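Local coordinates for protein kappa-carrageenase (Zobellia galactanivorans, PDB 5OCR) that probably hydrolyses the red-algal polysaccharide kappa-carrageenan, acting through this glycoside hydrolase family 16 beta-jellyroll domain of a longer marine bacterial enzyme, at residues A[103-108]-A[277-282]; A[117-122]-A[233-238]; A[201-206]-A[214-219]; A[237-242]-A[273-278]. All coordinates share one frame; numbering follows the deposited sequence. Where two conformers were deposited one is given.

Interaction 1. Residues A[103-108]-A[277-282]; sequences EAKIQG and VDYVRV. With MG (magnesium ion), chain F.
The ring of Y279 lies under K105, whose CB sits over one face toward the rim, 3.9 Å from the ring centroid in a CH-pi contact. The opposite face is covered by R281 of the same strand, with CZ above the ring centre, so a broad aromatic suits a place between an aliphatic stem and a flat cation. A chi1 of 67°, with CG between the backbone N and the carbonyl carbon, lays the ring over toward the neighbouring strand. There Y279 OH donates to E103 OE2 across a very short 2.5 Å, the carboxylate turned 46° from the ring. E103 OE2 also accepts from a water that in turn takes a hydrogen bond from R281 NH1; the salt bridge of R281 is made elsewhere, through NE to E30. A phenylalanine in place of Y279 would probably leave E103 OE2 short of its closest donor and its carboxylate less firmly oriented.

Farther along, the extended chain of K105 runs beside D278 and ends in a salt bridge of 2.8 Å from NZ to OD2. The other carboxylate oxygen, OD1, binds magnesium at 2.5 Å, as does the backbone O of D278; E30 and G66 supply further ligands. Two cations so close would be expected to keep this aspartate ionised.

Antiparallel backbone bonds pair E103 with R281. Strand 100-107 also pairs with strand 200-207, whose I202 touches E103, K105 and Y279, while A104, I106, V277 and V280 face L237 across the jellyroll core.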
# COMPACT_ATOMS: atom_id res chain seq x y z
N GLU A 103 11.86 -1.51 -0.92
CA GLU A 103 11.98 -0.90 0.40
C GLU A 103 11.56 0.54 0.35
O GLU A 103 11.86 1.21 -0.68
CB GLU A 103 13.51 -0.97 0.73
CG GLU A 103 13.78 -0.53 2.21
CD GLU A 103 15.28 -0.66 2.58
OE1 GLU A 103 15.69 -1.82 2.83
OE2 GLU A 103 15.99 0.38 2.60
N ALA A 104 10.88 1.02 1.39
CA ALA A 104 10.54 2.42 1.51
C ALA A 104 10.67 2.85 2.92
O ALA A 104 10.49 2.06 3.87
CB ALA A 104 9.08 2.59 0.97
N LYS A 105 11.10 4.09 3.07
CA LYS A 105 11.19 4.70 4.43
C LYS A 105 10.03 5.69 4.59
O LYS A 105 9.88 6.69 3.82
CB LYS A 105 12.61 5.34 4.62
CG LYS A 105 12.78 6.17 5.95
CD LYS A 105 14.24 6.64 5.92
CE LYS A 105 14.48 7.64 7.00
NZ LYS A 105 15.86 8.09 6.67
N ILE A 106 9.16 5.35 5.53
CA ILE A 106 7.83 5.99 5.60
C ILE A 106 7.48 6.44 7.00
O ILE A 106 7.74 5.69 8.01
CB ILE A 106 6.74 4.96 5.12
CG1 ILE A 106 6.92 4.57 3.61
CG2 ILE A 106 5.28 5.52 5.44
CD1 ILE A 106 6.13 3.29 3.26
N GLN A 107 6.87 7.63 7.09
CA GLN A 107 6.24 7.97 8.36
C GLN A 107 4.74 8.09 8.13
O GLN A 107 4.30 8.61 7.09
CB GLN A 107 6.77 9.36 8.77
CG GLN A 107 6.02 9.97 9.99
CD GLN A 107 6.73 11.19 10.58
OE1 GLN A 107 8.00 11.27 10.66
NE2 GLN A 107 5.94 12.20 10.91
N GLY A 108 3.97 7.63 9.10
CA GLY A 108 2.50 7.60 8.97
C GLY A 108 1.88 8.97 9.20
O GLY A 108 2.52 10.00 9.15
N VAL A 277 7.29 10.10 2.75
CA VAL A 277 8.18 9.06 2.30
C VAL A 277 9.57 9.70 2.03
O VAL A 277 9.69 10.62 1.17
CB VAL A 277 7.66 8.44 0.98
CG1 VAL A 277 8.58 7.30 0.55
CG2 VAL A 277 6.20 7.92 1.08
N ASP A 278 10.62 9.18 2.68
CA ASP A 278 11.96 9.67 2.45
C ASP A 278 12.55 9.02 1.23
O ASP A 278 13.25 9.69 0.47
CB ASP A 278 12.79 9.39 3.74
CG ASP A 278 14.20 10.07 3.75
OD1 ASP A 278 14.45 10.98 2.96
OD2 ASP A 278 15.06 9.58 4.48
N TYR A 279 12.32 7.75 0.99
CA TYR A 279 12.82 7.14 -0.28
C TYR A 279 12.01 5.89 -0.58
O TYR A 279 11.33 5.33 0.31
CB TYR A 279 14.33 6.80 -0.19
CG TYR A 279 14.70 5.69 0.78
CD1 TYR A 279 14.32 4.33 0.58
CD2 TYR A 279 15.43 6.01 1.91
CE1 TYR A 279 14.70 3.34 1.48
CE2 TYR A 279 15.78 5.03 2.84
CZ TYR A 279 15.42 3.69 2.61
OH TYR A 279 15.80 2.70 3.49
N VAL A 280 12.11 5.48 -1.85
CA VAL A 280 11.69 4.15 -2.26
C VAL A 280 12.81 3.61 -3.07
O VAL A 280 13.42 4.32 -3.93
CB VAL A 280 10.35 4.14 -2.99
CG1 VAL A 280 10.36 5.10 -4.23
CG2 VAL A 280 10.00 2.68 -3.39
N ARG A 281 13.13 2.35 -2.82
CA ARG A 281 14.26 1.71 -3.53
C ARG A 281 13.86 0.29 -3.95
O ARG A 281 13.24 -0.46 -3.19
CB ARG A 281 15.52 1.65 -2.66
CG ARG A 281 16.06 3.02 -2.29
CD ARG A 281 17.16 2.85 -1.23
NE ARG A 281 17.62 4.20 -0.84
CZ ARG A 281 18.26 4.52 0.30
NH1 ARG A 281 18.65 3.59 1.20
NH2 ARG A 281 18.59 5.79 0.52
N VAL A 282 14.21 -0.06 -5.18
CA VAL A 282 13.91 -1.40 -5.71
C VAL A 282 15.25 -1.98 -6.22
O VAL A 282 16.05 -1.24 -6.86
CB VAL A 282 12.91 -1.32 -6.84
CG1 VAL A 282 12.62 -2.73 -7.39
CG2 VAL A 282 11.63 -0.73 -6.32
MG MG F . 14.73 11.56 0.55
O HOH W 1 18.53 0.70 1.63
O HOH W 2 16.75 12.87 0.52

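Interaction 2. Residues A[117-122]-A[233-238]; sequences PSFWLY and MNVTLS
W120 and S238 meet through the indole: NE1 donates to S238 OG over 2.9 Å, nearly straight at 164°, with the hydroxyl close to the ring plane. T236 covers a face of the same indole, its CB 3.8 Å from the centroid of the five-membered ring in a CH-pi contact. A threonine suits this place because its two branches differ. CG2, anti to the backbone N, leans over the indole, whereas OG1 makes a weak hydrogen bond to N234 O of its own strand and lies at the edge of the Y122 ring, 3.4 Å from Y122 CE1.

On the other side of the strand pair the contacts are apolar. F119 CD1 touches L237 CD2 at 3.5 Å, F119 CE1 lies alongside V235 CG1 at 3.8 Å, and L121 CB packs on M233 CB.

Behind this first shell stands the antiparallel ladder, in which S118 pairs with S238, W120 with T236 and Y122 with N234 by backbone hydrogen bonds. N234 is fixed from strand 86-97 by S93 and K96, and Y122 OH bonds to K92. F119 reaches A104 and I106 in the core, while W120 touches E138 and D140 on strand 134-144, which in family 16 enzymes carries the acidic active-site motif.

The chemistry is therefore two-sided: hydroxyls and aromatic rings on the face of W120, consistent with a saccharide-binding cleft, and close-packed hydrocarbon on the face of F119.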
# COMPACT_ATOMS: atom_id res chain seq x y z
N PRO A 117 -1.60 4.65 5.41
CA PRO A 117 -0.37 4.76 4.63
C PRO A 117 0.14 3.38 4.22
O PRO A 117 0.21 2.48 5.09
CB PRO A 117 0.66 5.35 5.61
CG PRO A 117 -0.17 6.02 6.71
CD PRO A 117 -1.46 5.18 6.79
N SER A 118 0.42 3.20 2.93
CA SER A 118 0.67 1.85 2.41
C SER A 118 1.81 1.85 1.41
O SER A 118 2.07 2.87 0.70
CB SER A 118 -0.60 1.24 1.78
OG SER A 118 -0.93 1.86 0.54
N PHE A 119 2.58 0.75 1.44
CA PHE A 119 3.59 0.51 0.37
C PHE A 119 3.23 -0.88 -0.16
O PHE A 119 3.11 -1.84 0.62
CB PHE A 119 4.97 0.48 1.08
CG PHE A 119 6.13 0.11 0.18
CD1 PHE A 119 6.21 0.57 -1.20
CD2 PHE A 119 7.27 -0.53 0.74
CE1 PHE A 119 7.36 0.25 -1.94
CE2 PHE A 119 8.39 -0.80 -0.03
CZ PHE A 119 8.44 -0.42 -1.38
N TRP A 120 3.06 -1.02 -1.48
CA TRP A 120 2.47 -2.27 -1.96
C TRP A 120 2.75 -2.45 -3.43
O TRP A 120 3.11 -1.48 -4.12
CB TRP A 120 0.96 -2.34 -1.63
CG TRP A 120 0.11 -1.19 -2.14
CD1 TRP A 120 0.20 0.19 -1.81
CD2 TRP A 120 -0.99 -1.30 -3.09
NE1 TRP A 120 -0.77 0.88 -2.46
CE2 TRP A 120 -1.49 0.04 -3.29
CE3 TRP A 120 -1.61 -2.37 -3.74
CZ2 TRP A 120 -2.63 0.31 -4.11
CZ3 TRP A 120 -2.69 -2.10 -4.65
CH2 TRP A 120 -3.22 -0.80 -4.81
N LEU A 121 2.64 -3.69 -3.88
CA LEU A 121 2.99 -4.06 -5.29
C LEU A 121 1.71 -4.67 -5.84
O LEU A 121 1.10 -5.47 -5.17
CB LEU A 121 4.15 -5.09 -5.35
CG LEU A 121 5.24 -4.85 -4.26
CD1 LEU A 121 6.24 -6.01 -4.21
CD2 LEU A 121 5.98 -3.54 -4.54
N TYR A 122 1.26 -4.32 -7.08
CA TYR A 122 0.05 -4.96 -7.55
C TYR A 122 0.09 -5.05 -9.08
O TYR A 122 0.75 -4.24 -9.74
CB TYR A 122 -1.25 -4.28 -7.09
CG TYR A 122 -1.62 -3.00 -7.79
CD1 TYR A 122 -0.88 -1.83 -7.59
CD2 TYR A 122 -2.72 -2.97 -8.60
CE1 TYR A 122 -1.23 -0.62 -8.21
CE2 TYR A 122 -3.11 -1.79 -9.20
CZ TYR A 122 -2.35 -0.63 -9.02
OH TYR A 122 -2.77 0.50 -9.69
N MET A 233 4.19 -6.66 -11.31
CA MET A 233 3.46 -5.74 -10.41
C MET A 233 4.11 -4.37 -10.43
O MET A 233 5.35 -4.25 -10.54
CB MET A 233 3.59 -6.27 -8.97
CG MET A 233 2.69 -7.56 -8.84
SD MET A 233 2.96 -8.35 -7.23
CE MET A 233 4.60 -8.98 -7.38
N ASN A 234 3.28 -3.34 -10.27
CA ASN A 234 3.73 -1.94 -10.15
C ASN A 234 4.00 -1.59 -8.71
O ASN A 234 3.36 -2.13 -7.80
CB ASN A 234 2.73 -0.96 -10.71
CG ASN A 234 2.38 -1.26 -12.16
OD1 ASN A 234 1.57 -2.14 -12.44
ND2 ASN A 234 2.97 -0.53 -13.06
N VAL A 235 5.07 -0.79 -8.56
CA VAL A 235 5.57 -0.44 -7.17
C VAL A 235 4.79 0.78 -6.69
O VAL A 235 4.76 1.80 -7.38
CB VAL A 235 7.10 -0.13 -7.14
CG1 VAL A 235 7.56 0.32 -5.70
CG2 VAL A 235 7.84 -1.38 -7.63
N THR A 236 4.13 0.68 -5.51
CA THR A 236 3.05 1.69 -5.17
C THR A 236 3.22 2.24 -3.79
O THR A 236 3.39 1.45 -2.88
CB THR A 236 1.66 1.09 -5.36
OG1 THR A 236 1.63 0.46 -6.70
CG2 THR A 236 0.58 2.25 -5.32
N LEU A 237 3.19 3.57 -3.64
CA LEU A 237 3.05 4.17 -2.28
C LEU A 237 1.77 5.00 -2.32
O LEU A 237 1.60 5.87 -3.23
CB LEU A 237 4.23 5.11 -2.06
CG LEU A 237 5.63 4.49 -1.97
CD1 LEU A 237 6.71 5.50 -2.44
CD2 LEU A 237 5.85 4.03 -0.55
N SER A 238 0.86 4.76 -1.39
CA SER A 238 -0.39 5.54 -1.45
C SER A 238 -0.98 5.71 -0.05
O SER A 238 -0.69 4.93 0.87
CB SER A 238 -1.33 4.84 -2.38
OG SER A 238 -1.69 3.54 -1.87

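Interaction 3. Residues A[201-206]-A[214-219]; sequences HIYGCE and WYVDGV
The indole of W214 carries C205 SG over one face, 4.2 Å from the centroid of its five-membered ring and 8° off the normal, a cysteine sulfur-aromatic contact; W214 NE1 meanwhile donates to D140 O. The ring of Y215 is met at its edge by E206. The two flat groups are nearly coplanar, and Y215 OH donates to E206 OE1 over 2.9 Å, almost in line with the C-O bond. H201 also works through an edge, since W194 stacks on its ring while ND1 donates in plane to D217 OD2 at 2.7 Å, reaching that oxygen from its syn side.

The other oxygen of D217 is used as well: I202 N donates to OD1 over 2.8 Å. With CG anti to its carbonyl carbon (chi1 -76°), D217 turns its carboxylate back onto the partner strand, where it grips a side chain and the adjacent backbone amide together. An alanine here would probably leave H201 ND1 and I202 N without their acceptor and the imidazole freer to turn.

These strands form an antiparallel beta hairpin, 200-207 with 211-216. A type I' turn from V216 to V219 then leads into strand 219-225; both its central residues, D217 and G218, have positive phi, a conformation that by itself favours glycine at G218. Water bridges G218 N to I202 O.

G204 and Y215 form a hydrogen-bonded pair, with G204 N to Y215 O at 2.9 Å. On the face of W214, Y203 CE1 rests against V216 CG1 at 4.0 Å, and both residues pack on W194.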
# COMPACT_ATOMS: atom_id res chain seq x y z
N HIS A 201 10.19 4.88 9.46
CA HIS A 201 10.79 3.55 9.59
C HIS A 201 10.92 2.91 8.27
O HIS A 201 10.35 3.39 7.27
CB HIS A 201 9.86 2.67 10.50
CG HIS A 201 9.76 3.25 11.88
ND1 HIS A 201 10.63 2.90 12.88
CD2 HIS A 201 8.92 4.21 12.39
CE1 HIS A 201 10.34 3.62 13.97
NE2 HIS A 201 9.26 4.41 13.67
N ILE A 202 11.62 1.79 8.22
CA ILE A 202 11.99 1.15 6.94
C ILE A 202 11.17 -0.07 6.76
O ILE A 202 11.21 -0.98 7.64
CB ILE A 202 13.49 0.71 6.97
CG1 ILE A 202 14.40 1.86 7.39
CG2 ILE A 202 13.91 0.13 5.61
CD1 ILE A 202 14.37 3.09 6.54
N TYR A 203 10.45 -0.12 5.64
CA TYR A 203 9.56 -1.24 5.36
C TYR A 203 10.07 -1.93 4.13
O TYR A 203 10.19 -1.30 3.06
CB TYR A 203 8.09 -0.73 5.21
CG TYR A 203 7.59 -0.03 6.44
CD1 TYR A 203 7.11 -0.79 7.56
CD2 TYR A 203 7.71 1.38 6.57
CE1 TYR A 203 6.65 -0.14 8.65
CE2 TYR A 203 7.28 2.04 7.74
CZ TYR A 203 6.77 1.22 8.77
OH TYR A 203 6.30 1.73 9.92
N GLY A 204 10.40 -3.23 4.24
CA GLY A 204 11.07 -3.95 3.10
C GLY A 204 10.39 -5.22 2.79
O GLY A 204 9.77 -5.83 3.67
N CYS A 205 10.57 -5.69 1.57
CA CYS A 205 10.01 -7.00 1.18
C CYS A 205 10.94 -7.64 0.16
O CYS A 205 11.23 -6.98 -0.93
CB CYS A 205 8.66 -6.83 0.52
SG CYS A 205 7.73 -8.36 0.28
N GLU A 206 11.27 -8.90 0.40
CA GLU A 206 12.04 -9.66 -0.55
C GLU A 206 11.14 -10.69 -1.21
O GLU A 206 10.50 -11.48 -0.49
CB GLU A 206 13.22 -10.27 0.25
CG GLU A 206 14.14 -11.09 -0.62
CD GLU A 206 15.21 -11.76 0.25
OE1 GLU A 206 15.40 -11.33 1.39
OE2 GLU A 206 15.98 -12.63 -0.26
N TRP A 214 9.17 -10.33 4.69
CA TRP A 214 8.98 -8.90 5.02
C TRP A 214 9.85 -8.46 6.16
O TRP A 214 10.11 -9.26 7.14
CB TRP A 214 7.56 -8.74 5.50
CG TRP A 214 6.41 -8.84 4.53
CD1 TRP A 214 5.68 -7.78 3.99
CD2 TRP A 214 5.81 -10.06 3.97
NE1 TRP A 214 4.69 -8.23 3.14
CE2 TRP A 214 4.67 -9.61 3.15
CE3 TRP A 214 6.04 -11.44 4.14
CZ2 TRP A 214 3.87 -10.52 2.47
CZ3 TRP A 214 5.25 -12.33 3.46
CH2 TRP A 214 4.16 -11.90 2.65
N TYR A 215 10.31 -7.22 6.07
CA TYR A 215 11.23 -6.67 7.08
C TYR A 215 10.76 -5.33 7.59
O TYR A 215 10.22 -4.52 6.87
CB TYR A 215 12.61 -6.43 6.42
CG TYR A 215 13.21 -7.70 5.84
CD1 TYR A 215 12.94 -8.07 4.51
CD2 TYR A 215 14.07 -8.49 6.64
CE1 TYR A 215 13.56 -9.25 3.97
CE2 TYR A 215 14.65 -9.68 6.12
CZ TYR A 215 14.40 -9.99 4.78
OH TYR A 215 14.97 -11.18 4.29
N VAL A 216 10.92 -5.06 8.88
CA VAL A 216 10.62 -3.71 9.41
C VAL A 216 11.89 -3.28 10.12
O VAL A 216 12.37 -4.00 11.04
CB VAL A 216 9.37 -3.67 10.33
CG1 VAL A 216 9.16 -2.28 10.99
CG2 VAL A 216 8.18 -4.16 9.54
N ASP A 217 12.43 -2.09 9.79
CA ASP A 217 13.67 -1.64 10.38
C ASP A 217 14.77 -2.72 10.43
O ASP A 217 15.46 -2.90 11.48
CB ASP A 217 13.39 -1.07 11.80
CG ASP A 217 12.76 0.32 11.75
OD1 ASP A 217 12.75 0.97 10.69
OD2 ASP A 217 12.39 0.80 12.86
N GLY A 218 14.82 -3.49 9.38
CA GLY A 218 15.90 -4.46 9.11
C GLY A 218 15.70 -5.73 9.93
O GLY A 218 16.66 -6.47 10.15
N VAL A 219 14.49 -5.95 10.42
CA VAL A 219 14.19 -7.18 11.20
C VAL A 219 13.22 -7.99 10.38
O VAL A 219 12.19 -7.45 9.98
CB VAL A 219 13.66 -6.90 12.57
CG1 VAL A 219 13.31 -8.20 13.28
CG2 VAL A 219 14.63 -6.02 13.36
O HOH W 3 13.26 -3.11 7.00

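Interaction 4. Residues A[237-242]-A[273-278]; sequences LSLGLR and TSMYVD. With MG (magnesium ion), chain F.
L239 and M275 carry the apolar part of this contact, their side chains sliding past each other in opposite directions until M275 SD lies 3.7 Å from L239 CB. One branch of L239 reaches farther, its CD2 resting 3.7 Å from T273 O and also near CA of S274. At the other end L237 and V277 meet tip to tip, CD1 of L237 to CG1 of V277 at 4.0 Å. Branched aliphatic residues suit such places because they fill volume and ask for no polar partner.

A second kind of contact is sulfur to carbonyl: M275 SD approaches S238 O at 3.3 Å. A chi1 of 63° aims the sulfur of M275 at strand 237-241, and the bend at chi3 turns the methyl aside, so that SD rather than CE comes closest to S238 O. That oxygen also accepts the backbone N-H of S118, and M275 packs on L70 and I106 as well.

Polar groups look elsewhere. T273 OG1 bonds to D110 and S274 OG to E69.

The strand axes stay 7.9 Å apart, too far for backbone pairing; the two strands face each other through their side chains across the interior, near the corner at D278 where strand 273-285 passes from one sheet face to another. Such chemistry is largely nondirectional: alignment is probably set by each strand's own neighbours, as in the backbone bonds of G240 to C116 and T273 to M72, and the buried interface contributes apolar cohesion.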
# COMPACT_ATOMS: atom_id res chain seq x y z
N LEU A 237 3.19 3.57 -3.64
CA LEU A 237 3.05 4.17 -2.28
C LEU A 237 1.77 5.00 -2.32
O LEU A 237 1.60 5.87 -3.23
CB LEU A 237 4.23 5.11 -2.06
CG LEU A 237 5.63 4.49 -1.97
CD1 LEU A 237 6.71 5.50 -2.44
CD2 LEU A 237 5.85 4.03 -0.55
N SER A 238 0.86 4.76 -1.39
CA SER A 238 -0.39 5.54 -1.45
C SER A 238 -0.98 5.71 -0.05
O SER A 238 -0.69 4.93 0.87
CB SER A 238 -1.33 4.84 -2.38
OG SER A 238 -1.69 3.54 -1.87
N LEU A 239 -1.87 6.70 0.07
CA LEU A 239 -2.56 6.97 1.34
C LEU A 239 -4.06 6.60 1.15
O LEU A 239 -4.78 7.27 0.39
CB LEU A 239 -2.34 8.45 1.80
CG LEU A 239 -2.98 8.77 3.13
CD1 LEU A 239 -2.39 7.95 4.31
CD2 LEU A 239 -2.74 10.28 3.38
N GLY A 240 -4.48 5.50 1.77
CA GLY A 240 -5.83 5.00 1.61
C GLY A 240 -6.78 5.58 2.62
O GLY A 240 -6.33 6.16 3.64
N LEU A 241 -8.09 5.61 2.31
CA LEU A 241 -9.11 6.01 3.27
C LEU A 241 -9.68 4.83 3.98
O LEU A 241 -9.82 3.71 3.42
CB LEU A 241 -10.23 6.75 2.46
CG LEU A 241 -11.21 7.60 3.23
CD1 LEU A 241 -10.49 8.76 3.89
CD2 LEU A 241 -12.33 8.09 2.27
N ARG A 242 -9.94 4.99 5.29
CA ARG A 242 -10.49 3.93 6.11
C ARG A 242 -11.61 4.46 7.02
O ARG A 242 -11.92 5.61 7.05
CB ARG A 242 -9.44 3.35 7.07
CG ARG A 242 -8.23 2.78 6.29
CD ARG A 242 -8.65 1.50 5.61
NE ARG A 242 -7.49 0.75 4.98
CZ ARG A 242 -7.12 0.86 3.69
NH1 ARG A 242 -7.75 1.74 2.88
NH2 ARG A 242 -6.13 0.11 3.19
N THR A 273 -4.64 15.25 6.06
CA THR A 273 -3.60 14.59 6.84
C THR A 273 -2.66 13.95 5.82
O THR A 273 -3.08 13.70 4.64
CB THR A 273 -4.23 13.55 7.79
OG1 THR A 273 -3.19 13.10 8.70
CG2 THR A 273 -4.81 12.28 7.07
N SER A 274 -1.39 13.71 6.22
CA SER A 274 -0.40 13.33 5.23
C SER A 274 0.44 12.18 5.74
O SER A 274 0.66 12.08 6.94
CB SER A 274 0.54 14.48 4.99
OG SER A 274 -0.16 15.61 4.44
N MET A 275 0.82 11.27 4.82
CA MET A 275 2.00 10.38 5.02
C MET A 275 3.23 10.98 4.37
O MET A 275 3.12 11.80 3.46
CB MET A 275 1.78 8.92 4.48
CG MET A 275 1.54 8.93 2.96
SD MET A 275 1.18 7.29 2.32
CE MET A 275 2.77 6.49 2.40
N TYR A 276 4.41 10.52 4.78
CA TYR A 276 5.67 11.07 4.25
C TYR A 276 6.59 9.93 3.85
O TYR A 276 6.71 8.89 4.59
CB TYR A 276 6.39 11.87 5.38
CG TYR A 276 5.53 13.02 5.81
CD1 TYR A 276 5.63 14.24 5.13
CD2 TYR A 276 4.62 12.90 6.87
CE1 TYR A 276 4.80 15.33 5.52
CE2 TYR A 276 3.78 13.98 7.25
CZ TYR A 276 3.90 15.17 6.55
OH TYR A 276 3.14 16.22 6.96
N VAL A 277 7.29 10.10 2.75
CA VAL A 277 8.18 9.06 2.30
C VAL A 277 9.57 9.70 2.03
O VAL A 277 9.69 10.62 1.17
CB VAL A 277 7.66 8.44 0.98
CG1 VAL A 277 8.58 7.30 0.55
CG2 VAL A 277 6.20 7.92 1.08
N ASP A 278 10.62 9.18 2.68
CA ASP A 278 11.96 9.67 2.45
C ASP A 278 12.55 9.02 1.23
O ASP A 278 13.25 9.69 0.47
CB ASP A 278 12.79 9.39 3.74
CG ASP A 278 14.20 10.07 3.75
OD1 ASP A 278 14.45 10.98 2.96
OD2 ASP A 278 15.06 9.58 4.48
MG MG F . 14.73 11.56 0.55
O HOH W 2 16.75 12.87 0.52

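Strand 100-107 comes first and waits longest: interaction 1 closes only when the chain returns as strand 273-285, enclosing the other contacts. Strand 115-122 opens interaction 2, whose loop ends at strand 233-241. Nested within it is interaction 3, a local hairpin. Interaction 4 begins where interaction 2 ends, sharing L237 and S238, and finishes where interaction 1 does, sharing V277 and D278. Interactions 1 and 3 are joined edge to edge, because strands 100-107 and 200-207 bond as neighbours. F119 brings interaction 2 against A104 and I106 of interaction 1, while interaction 4 packs strand 233-241 against the first part of strand 273-285 through side chains, bringing the magnesium-bearing corner into the same framework.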